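Local coordinates for protein iron-containing alcohol dehydrogenase (Ralstonia eutropha, PDB 3JZD) that probably reduces maleylacetate to 3-oxoadipate with NADH or NADPH in the breakdown of aromatic compounds, working as a homodimer, at residues A310-L321 / R345-G354; L269-P277 / N335-I344. All coordinates share one frame; numbering follows the deposited sequence. Where two conformers were deposited one is given.

Interaction 1: A310-L321 / R345-G354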
loop_
_atom_site.group_PDB
_atom_site.type_symbol
_atom_site.label_atom_id
_atom_site.label_comp_id
_atom_site.label_asym_id
_atom_site.label_seq_id
_atom_site.Cartn_x
_atom_site.Cartn_y
_atom_site.Cartn_z
ATOM N N ALA A 310 -26.007 10.034 20.403
ATOM C CA ALA A 310 -27.391 9.584 20.351
ATOM C C ALA A 310 -28.004 10.135 19.096
ATOM O O ALA A 310 -27.906 11.345 18.847
ATOM C CB ALA A 310 -28.155 10.079 21.596
ATOM N N LEU A 311 -28.647 9.278 18.289
ATOM C CA LEU A 311 -29.316 9.743 17.083
ATOM C C LEU A 311 -30.374 10.782 17.428
ATOM O O LEU A 311 -30.723 11.646 16.602
ATOM C CB LEU A 311 -29.984 8.580 16.295
ATOM C CG LEU A 311 -29.091 7.480 15.740
ATOM C CD1 LEU A 311 -29.945 6.363 15.172
ATOM C CD2 LEU A 311 -28.086 8.088 14.658
ATOM N N ARG A 312 -30.874 10.722 18.651
ATOM C CA ARG A 312 -31.879 11.657 19.119
ATOM C C ARG A 312 -31.373 13.099 18.945
ATOM O O ARG A 312 -32.125 14.004 18.638
ATOM C CB ARG A 312 -32.180 11.423 20.617
ATOM C CG ARG A 312 -33.284 12.356 21.188
ATOM C CD ARG A 312 -33.392 12.420 22.732
ATOM N NE ARG A 312 -32.764 11.270 23.383
ATOM C CZ ARG A 312 -31.471 11.204 23.760
ATOM N NH1 ARG A 312 -30.630 12.228 23.568
ATOM N NH2 ARG A 312 -31.008 10.103 24.338
ATOM N N ASP A 313 -30.084 13.297 19.191
ATOM C CA ASP A 313 -29.478 14.616 19.132
ATOM C C ASP A 313 -29.118 15.148 17.769
ATOM O O ASP A 313 -28.800 16.296 17.675
ATOM C CB ASP A 313 -28.280 14.639 20.033
ATOM C CG ASP A 313 -28.677 14.376 21.453
ATOM O OD1 ASP A 313 -29.814 14.746 21.813
ATOM O OD2 ASP A 313 -27.885 13.788 22.208
ATOM N N ILE A 314 -29.207 14.336 16.728
ATOM C CA ILE A 314 -28.897 14.788 15.378
ATOM C C ILE A 314 -30.111 14.679 14.455
ATOM O O ILE A 314 -29.982 14.520 13.235
ATOM C CB ILE A 314 -27.633 14.117 14.769
ATOM C CG1 ILE A 314 -27.816 12.597 14.661
ATOM C CG2 ILE A 314 -26.396 14.407 15.633
ATOM C CD1 ILE A 314 -27.055 11.961 13.461
ATOM N N GLY A 315 -31.308 14.729 15.023
ATOM C CA GLY A 315 -32.499 14.836 14.169
ATOM C C GLY A 315 -33.196 13.571 13.726
ATOM O O GLY A 315 -33.910 13.598 12.721
HETATM N N MSE A 316 -32.979 12.465 14.423
HETATM C CA MSE A 316 -33.676 11.235 14.087
HETATM C C MSE A 316 -34.930 11.255 14.944
HETATM O O MSE A 316 -34.832 11.489 16.141
HETATM C CB MSE A 316 -32.849 10.021 14.467
HETATM C CG MSE A 316 -33.483 8.659 14.171
HETATM SE SE MSE A 316 -33.728 8.425 12.233
HETATM C CE MSE A 316 -34.775 6.733 12.266
ATOM N N ARG A 317 -36.108 11.049 14.350
ATOM C CA ARG A 317 -37.323 10.915 15.161
ATOM C C ARG A 317 -37.391 9.481 15.732
ATOM O O ARG A 317 -37.203 8.486 14.995
ATOM C CB ARG A 317 -38.570 11.176 14.320
ATOM C CG ARG A 317 -38.612 12.563 13.685
ATOM C CD ARG A 317 -39.989 12.866 13.118
ATOM N NE ARG A 317 -40.401 11.887 12.125
ATOM C CZ ARG A 317 -41.675 11.642 11.802
ATOM N NH1 ARG A 317 -42.653 12.293 12.418
ATOM N NH2 ARG A 317 -41.993 10.723 10.885
ATOM N N GLU A 318 -37.673 9.360 17.026
ATOM C CA GLU A 318 -37.825 8.043 17.614
ATOM C C GLU A 318 -38.927 7.249 16.873
ATOM O O GLU A 318 -38.850 6.048 16.704
ATOM C CB GLU A 318 -38.237 8.127 19.073
ATOM C CG GLU A 318 -38.253 6.738 19.726
ATOM C CD GLU A 318 -38.405 6.743 21.242
ATOM O OE1 GLU A 318 -38.718 7.806 21.845
ATOM O OE2 GLU A 318 -38.187 5.657 21.852
ATOM N N GLU A 319 -39.917 7.973 16.405
ATOM C CA GLU A 319 -41.062 7.411 15.718
ATOM C C GLU A 319 -40.737 6.833 14.338
ATOM O O GLU A 319 -41.596 6.264 13.738
ATOM C CB GLU A 319 -42.142 8.504 15.556
ATOM C CG GLU A 319 -42.639 9.109 16.908
ATOM C CD GLU A 319 -41.810 10.266 17.481
ATOM O OE1 GLU A 319 -40.747 10.620 16.921
ATOM O OE2 GLU A 319 -42.249 10.822 18.522
ATOM N N ASP A 320 -39.526 7.036 13.840
ATOM C CA ASP A 320 -39.080 6.519 12.550
ATOM C C ASP A 320 -38.172 5.285 12.657
ATOM O O ASP A 320 -37.732 4.753 11.645
ATOM C CB ASP A 320 -38.273 7.597 11.825
ATOM C CG ASP A 320 -39.124 8.648 11.185
ATOM O OD1 ASP A 320 -40.287 8.335 10.894
ATOM O OD2 ASP A 320 -38.610 9.770 10.927
ATOM N N LEU A 321 -37.882 4.848 13.877
ATOM C CA LEU A 321 -36.985 3.738 14.087
ATOM C C LEU A 321 -37.577 2.454 13.550
ATOM O O LEU A 321 -36.857 1.675 12.929
ATOM C CB LEU A 321 -36.594 3.618 15.570
ATOM C CG LEU A 321 -35.781 4.794 16.186
ATOM C CD1 LEU A 321 -35.671 4.597 17.738
ATOM C CD2 LEU A 321 -34.383 4.996 15.551
ATOM N N ARG A 345 -33.489 -3.714 15.128
ATOM C CA ARG A 345 -34.348 -2.737 15.773
ATOM C C ARG A 345 -33.786 -2.337 17.154
ATOM O O ARG A 345 -33.900 -1.188 17.554
ATOM C CB ARG A 345 -35.772 -3.269 15.917
ATOM C CG ARG A 345 -36.678 -2.258 16.622
ATOM C CD ARG A 345 -36.833 -1.016 15.765
ATOM N NE ARG A 345 -37.755 -0.069 16.359
ATOM C CZ ARG A 345 -37.428 0.767 17.340
ATOM N NH1 ARG A 345 -36.201 0.743 17.880
ATOM N NH2 ARG A 345 -38.331 1.608 17.813
ATOM N N ALA A 346 -33.190 -3.284 17.874
ATOM C CA ALA A 346 -32.573 -3.010 19.190
ATOM C C ALA A 346 -31.264 -2.183 19.024
ATOM O O ALA A 346 -30.948 -1.331 19.865
ATOM C CB ALA A 346 -32.275 -4.355 19.945
ATOM N N LEU A 347 -30.522 -2.442 17.935
ATOM C CA LEU A 347 -29.315 -1.668 17.625
ATOM C C LEU A 347 -29.752 -0.235 17.454
ATOM O O LEU A 347 -29.186 0.660 18.037
ATOM C CB LEU A 347 -28.661 -2.151 16.317
ATOM C CG LEU A 347 -27.427 -1.434 15.725
ATOM C CD1 LEU A 347 -26.779 -2.294 14.611
ATOM C CD2 LEU A 347 -27.777 0.039 15.202
ATOM N N LEU A 348 -30.779 -0.033 16.651
ATOM C CA LEU A 348 -31.292 1.305 16.370
ATOM C C LEU A 348 -31.795 2.050 17.607
ATOM O O LEU A 348 -31.623 3.270 17.715
ATOM C CB LEU A 348 -32.411 1.192 15.335
ATOM C CG LEU A 348 -31.957 0.946 13.901
ATOM C CD1 LEU A 348 -33.110 0.554 13.025
ATOM C CD2 LEU A 348 -31.287 2.195 13.378
ATOM N N GLN A 349 -32.422 1.327 18.541
ATOM C CA GLN A 349 -32.960 1.947 19.736
ATOM C C GLN A 349 -31.782 2.444 20.605
ATOM O O GLN A 349 -31.818 3.551 21.153
ATOM C CB GLN A 349 -33.791 0.958 20.541
ATOM C CG GLN A 349 -34.507 1.586 21.728
ATOM C CD GLN A 349 -35.583 2.553 21.273
ATOM O OE1 GLN A 349 -36.225 2.331 20.243
ATOM N NE2 GLN A 349 -35.790 3.609 22.021
ATOM N N ALA A 350 -30.767 1.593 20.757
ATOM C CA ALA A 350 -29.566 1.929 21.535
ATOM C C ALA A 350 -28.798 3.120 20.930
ATOM O O ALA A 350 -28.302 3.975 21.648
ATOM C CB ALA A 350 -28.633 0.680 21.675
ATOM N N ALA A 351 -28.704 3.151 19.619
ATOM C CA ALA A 351 -28.076 4.260 18.888
ATOM C C ALA A 351 -28.899 5.549 19.093
ATOM O O ALA A 351 -28.323 6.640 19.315
ATOM C CB ALA A 351 -27.974 3.936 17.374
ATOM N N TYR A 352 -30.231 5.406 19.056
ATOM C CA TYR A 352 -31.163 6.542 19.260
ATOM C C TYR A 352 -30.931 7.185 20.619
ATOM O O TYR A 352 -30.809 8.402 20.744
ATOM C CB TYR A 352 -32.644 6.124 19.142
ATOM C CG TYR A 352 -33.578 7.272 19.437
ATOM C CD1 TYR A 352 -33.804 8.251 18.499
ATOM C CD2 TYR A 352 -34.142 7.430 20.687
ATOM C CE1 TYR A 352 -34.596 9.332 18.773
ATOM C CE2 TYR A 352 -34.950 8.518 20.966
ATOM C CZ TYR A 352 -35.167 9.454 20.009
ATOM O OH TYR A 352 -35.968 10.527 20.266
ATOM N N GLU A 353 -30.832 6.334 21.615
ATOM C CA GLU A 353 -30.714 6.750 22.989
ATOM C C GLU A 353 -29.303 7.078 23.411
ATOM O O GLU A 353 -29.128 7.749 24.378
ATOM C CB GLU A 353 -31.297 5.671 23.906
ATOM C CG GLU A 353 -32.844 5.589 23.828
ATOM C CD GLU A 353 -33.421 4.379 24.537
ATOM O OE1 GLU A 353 -32.640 3.590 25.104
ATOM O OE2 GLU A 353 -34.660 4.178 24.506
ATOM N N GLY A 354 -28.296 6.633 22.702
ATOM C CA GLY A 354 -26.933 6.959 23.089
ATOM C C GLY A 354 -26.464 6.165 24.296
ATOM O O GLY A 354 -25.745 6.679 25.145
HETATM O O HOH W 1 -37.819 11.745 18.626
HETATM O O HOH W 2 -39.360 3.750 20.467
HETATM O O HOH W 3 -36.520 6.575 24.038
#

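Interaction 2: L269-P277 / N335-I344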
loop_
_atom_site.group_PDB
_atom_site.type_symbol
_atom_site.label_atom_id
_atom_site.label_comp_id
_atom_site.label_asym_id
_atom_site.label_seq_id
_atom_site.Cartn_x
_atom_site.Cartn_y
_atom_site.Cartn_z
ATOM N N LEU A 269 -20.636 -2.164 15.690
ATOM C CA LEU A 269 -19.563 -3.061 16.145
ATOM C C LEU A 269 -20.115 -4.015 17.214
ATOM O O LEU A 269 -19.856 -5.216 17.162
ATOM C CB LEU A 269 -18.310 -2.310 16.616
ATOM C CG LEU A 269 -17.565 -1.495 15.532
ATOM C CD1 LEU A 269 -16.454 -0.721 16.105
ATOM C CD2 LEU A 269 -17.043 -2.368 14.370
ATOM N N ALA A 270 -20.900 -3.516 18.167
ATOM C CA ALA A 270 -21.460 -4.421 19.179
ATOM C C ALA A 270 -22.283 -5.566 18.522
ATOM O O ALA A 270 -22.232 -6.733 18.971
ATOM C CB ALA A 270 -22.323 -3.663 20.209
ATOM N N TYR A 271 -23.006 -5.239 17.448
ATOM C CA TYR A 271 -23.847 -6.206 16.747
ATOM C C TYR A 271 -22.983 -7.315 16.120
ATOM O O TYR A 271 -23.314 -8.488 16.180
ATOM C CB TYR A 271 -24.624 -5.486 15.648
ATOM C CG TYR A 271 -25.632 -6.326 14.943
ATOM C CD1 TYR A 271 -25.258 -7.191 13.921
ATOM C CD2 TYR A 271 -26.995 -6.224 15.252
ATOM C CE1 TYR A 271 -26.195 -7.964 13.236
ATOM C CE2 TYR A 271 -27.947 -7.010 14.572
ATOM C CZ TYR A 271 -27.539 -7.859 13.567
ATOM O OH TYR A 271 -28.464 -8.639 12.928
ATOM N N ASN A 272 -21.892 -6.919 15.471
ATOM C CA ASN A 272 -21.011 -7.870 14.815
ATOM C C ASN A 272 -19.906 -8.517 15.661
ATOM O O ASN A 272 -19.307 -9.516 15.213
ATOM C CB ASN A 272 -20.369 -7.184 13.602
ATOM C CG ASN A 272 -21.316 -7.087 12.414
ATOM O OD1 ASN A 272 -22.331 -7.824 12.314
ATOM N ND2 ASN A 272 -20.999 -6.181 11.497
ATOM N N ALA A 273 -19.693 -8.016 16.881
ATOM C CA ALA A 273 -18.522 -8.399 17.691
ATOM C C ALA A 273 -18.334 -9.911 17.921
ATOM O O ALA A 273 -17.215 -10.415 17.774
ATOM C CB ALA A 273 -18.504 -7.626 19.051
ATOM N N ALA A 274 -19.398 -10.612 18.273
ATOM C CA ALA A 274 -19.322 -12.042 18.550
ATOM C C ALA A 274 -18.859 -12.843 17.349
ATOM O O ALA A 274 -18.222 -13.889 17.498
ATOM C CB ALA A 274 -20.692 -12.605 19.038
ATOM N N ALA A 275 -19.152 -12.338 16.167
ATOM C CA ALA A 275 -18.835 -13.017 14.924
ATOM C C ALA A 275 -17.393 -12.856 14.446
ATOM O O ALA A 275 -16.880 -13.756 13.769
ATOM C CB ALA A 275 -19.803 -12.537 13.824
ATOM N N VAL A 276 -16.743 -11.762 14.846
ATOM C CA VAL A 276 -15.396 -11.369 14.377
ATOM C C VAL A 276 -14.472 -10.888 15.488
ATOM O O VAL A 276 -14.006 -9.760 15.474
ATOM C CB VAL A 276 -15.530 -10.272 13.235
ATOM C CG1 VAL A 276 -16.181 -10.910 12.065
ATOM C CG2 VAL A 276 -16.392 -9.048 13.672
ATOM N N PRO A 277 -14.159 -11.774 16.458
ATOM C CA PRO A 277 -13.346 -11.412 17.618
ATOM C C PRO A 277 -11.921 -11.036 17.250
ATOM O O PRO A 277 -11.310 -10.159 17.889
ATOM C CB PRO A 277 -13.399 -12.665 18.490
ATOM C CG PRO A 277 -13.758 -13.785 17.540
ATOM C CD PRO A 277 -14.602 -13.179 16.492
ATOM N N ASN A 335 -22.766 -9.858 5.593
ATOM C CA ASN A 335 -22.339 -9.325 6.883
ATOM C C ASN A 335 -21.878 -10.532 7.740
ATOM O O ASN A 335 -22.366 -11.616 7.535
ATOM C CB ASN A 335 -23.487 -8.545 7.552
ATOM C CG ASN A 335 -23.042 -7.815 8.799
ATOM O OD1 ASN A 335 -22.274 -6.849 8.736
ATOM N ND2 ASN A 335 -23.551 -8.244 9.930
ATOM N N PRO A 336 -20.928 -10.355 8.671
ATOM C CA PRO A 336 -20.418 -11.524 9.450
ATOM C C PRO A 336 -21.475 -12.241 10.290
ATOM O O PRO A 336 -21.352 -13.446 10.528
ATOM C CB PRO A 336 -19.356 -10.913 10.357
ATOM C CG PRO A 336 -18.903 -9.694 9.584
ATOM C CD PRO A 336 -20.136 -9.146 8.930
ATOM N N ARG A 337 -22.460 -11.474 10.767
ATOM C CA ARG A 337 -23.643 -11.992 11.509
ATOM C C ARG A 337 -24.935 -11.680 10.669
ATOM O O ARG A 337 -25.059 -10.591 10.079
ATOM C CB ARG A 337 -23.686 -11.312 12.884
ATOM C CG ARG A 337 -24.921 -11.675 13.712
ATOM C CD ARG A 337 -25.036 -10.819 14.934
ATOM N NE ARG A 337 -26.353 -10.974 15.549
ATOM C CZ ARG A 337 -26.756 -10.289 16.616
ATOM N NH1 ARG A 337 -25.953 -9.422 17.176
ATOM N NH2 ARG A 337 -27.946 -10.487 17.147
ATOM N N PRO A 338 -25.886 -12.624 10.585
ATOM C CA PRO A 338 -27.112 -12.338 9.792
ATOM C C PRO A 338 -27.837 -11.068 10.225
ATOM O O PRO A 338 -27.819 -10.733 11.398
ATOM C CB PRO A 338 -27.990 -13.593 10.003
ATOM C CG PRO A 338 -27.040 -14.667 10.382
ATOM C CD PRO A 338 -25.875 -14.013 11.086
ATOM N N ILE A 339 -28.374 -10.323 9.255
ATOM C CA ILE A 339 -29.111 -9.104 9.515
ATOM C C ILE A 339 -30.540 -9.601 9.776
ATOM O O ILE A 339 -31.139 -10.217 8.908
ATOM C CB ILE A 339 -29.034 -8.132 8.317
ATOM C CG1 ILE A 339 -27.569 -7.813 7.932
ATOM C CG2 ILE A 339 -29.752 -6.842 8.597
ATOM C CD1 ILE A 339 -26.695 -7.188 9.026
ATOM N N GLU A 340 -31.047 -9.396 10.990
ATOM C CA GLU A 340 -32.406 -9.831 11.407
ATOM C C GLU A 340 -33.115 -8.644 12.064
ATOM O O GLU A 340 -32.487 -7.859 12.781
ATOM C CB GLU A 340 -32.316 -11.032 12.373
ATOM C CG GLU A 340 -31.565 -12.285 11.850
ATOM C CD GLU A 340 -32.305 -13.067 10.721
ATOM O OE1 GLU A 340 -33.450 -12.706 10.341
ATOM O OE2 GLU A 340 -31.732 -14.067 10.221
ATOM N N ARG A 341 -34.434 -8.556 11.883
ATOM C CA ARG A 341 -35.251 -7.420 12.372
ATOM C C ARG A 341 -35.085 -7.044 13.836
ATOM O O ARG A 341 -34.744 -5.933 14.176
ATOM C CB ARG A 341 -36.764 -7.664 12.178
ATOM C CG ARG A 341 -37.597 -6.374 12.436
ATOM C CD ARG A 341 -39.091 -6.598 12.688
ATOM N NE ARG A 341 -39.346 -7.359 13.915
ATOM C CZ ARG A 341 -39.237 -6.873 15.151
ATOM N NH1 ARG A 341 -38.852 -5.618 15.366
ATOM N NH2 ARG A 341 -39.486 -7.668 16.186
ATOM N N GLU A 342 -35.343 -7.981 14.724
ATOM C CA GLU A 342 -35.306 -7.658 16.131
ATOM C C GLU A 342 -33.970 -7.113 16.616
ATOM O O GLU A 342 -33.933 -6.059 17.201
ATOM C CB GLU A 342 -35.789 -8.836 16.997
ATOM C CG GLU A 342 -35.900 -8.460 18.494
ATOM C CD GLU A 342 -36.158 -9.648 19.447
ATOM O OE1 GLU A 342 -37.215 -10.320 19.311
ATOM O OE2 GLU A 342 -35.315 -9.858 20.365
ATOM N N PRO A 343 -32.875 -7.842 16.411
ATOM C CA PRO A 343 -31.619 -7.268 16.853
ATOM C C PRO A 343 -31.245 -5.968 16.092
ATOM O O PRO A 343 -30.593 -5.130 16.654
ATOM C CB PRO A 343 -30.608 -8.390 16.623
ATOM C CG PRO A 343 -31.222 -9.261 15.520
ATOM C CD PRO A 343 -32.708 -9.183 15.822
ATOM N N ILE A 344 -31.668 -5.798 14.845
ATOM C CA ILE A 344 -31.421 -4.511 14.145
ATOM C C ILE A 344 -32.244 -3.397 14.781
ATOM O O ILE A 344 -31.741 -2.282 14.985
ATOM C CB ILE A 344 -31.698 -4.561 12.616
ATOM C CG1 ILE A 344 -30.543 -5.283 11.914
ATOM C CG2 ILE A 344 -31.894 -3.127 12.019
ATOM C CD1 ILE A 344 -29.201 -4.563 11.936
#

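Interaction 1: A310-L321 / R345-G354
Tyr352 is the main bump here, its ring slotted between Arg312 and Glu318. CB of Arg312 lies over one face, 3.9 Å from the ring centroid, and CB of Glu318 lies over the opposite face, equally far from the centroid; both are CH-pi contacts. The ring reaches this slot because its CG stands anti to the backbone N (chi1 176°), which swings it off the helix and into the curve of 310-321. Met316 O meets the ring edge in plane, and a water joins Tyr352 OH to Glu318 N.

The second bump comes the other way. Leu321 drops as a knob into the hole formed by Arg345, Leu348, Gln349 and Tyr352, with its CD1 3.7 Å from Tyr352 CB. The guanidinium of Arg345 spreads flat beneath Leu321 CB, which sits 3.4 Å above its plane. Gln349 fixes that wall: OE1 accepts from Arg345 NH1 on a lone pair in the carbonyl plane, while NE2 donates to both Glu353 OE2 and Glu318 OE2. The bond to Glu318 OE2, 3.2 Å from Gln349 NE2, meets the carboxylate from above its plane.

Where the helix ends, Leu311 N donates to Ala351 O (2.8 Å) and Arg312 N to Tyr352 O (3.1 Å). Ala310 CB fits close against Gly354, 3.6 Å from its N. Thus the loop's amides take up carbonyls of the last helical turn, beside a Schellman motif whose C-prime residue is Gly354, in the all-helical C-terminal domain of iron-containing alcohol dehydrogenases.

Interaction 2: L269-P277 / N335-I344
Tyr271 lies flat against Arg337 in a stacked cation-pi pair, where the end of helix 257-272 meets the turn leading into helix 341-353 of the helical C-terminal domain. Ring and guanidinium planes are only 16° apart, and Arg337 CZ stands 4.0 Å from the ring centroid. An extended chain from CG to NE carries the arginine across the ring, and NH1 then bonds Tyr271 O at 3.0 Å, in the carbonyl plane, so one residue holds it by both ring and backbone. At the far end of the ring, Tyr271 OH donates to Pro338 O (2.7 Å) and accepts a weak bond from Glu340 N, the N-cap residue of helix 341-353. Pro343 CB and Ile344 CD1 pack against CE2.

Next comes Asn272, whose amide pairs with that of Asn335 through two hydrogen bonds, the planes twisted 37° from each other. Asn272 ND2 also bonds Tyr184 OH, and Asn335 OD1 also accepts from the backbone N of Leu241. Ala275 and then Val276 close the row on Pro336, with Val276 CG1 3.6 Å from Pro336 CB. Asn335 ND2 serves twice: it donates to Asn272 OD1 at 2.7 Å and makes a nearly straight bond (170°) to Arg337 O.

In the fold
Helix 341-353 is common to both contacts: its first turn belongs to interaction 2, and the rest, from Arg345 onward, to interaction 1. The centres are 18 Å apart, yet the two touch where Leu347 CD1 meets Tyr271 CD2 at 4.0 Å. Along the chain the segments alternate, 269-277, 310-321, 335-344, 345-354, so the last helix is tied back to two earlier regions, the end of helix 257-272 and the loop before helix 321-328. Helix 241-253 packs against both contacts, and helix 257-272, which carries Tyr271 and Asn272 of interaction 2, also touches Leu311 and Ile314 of interaction 1. Together they build the peripheral corner of the C-terminal domain, with a bound calcium ion about 4 Å from the Glu318 side chain.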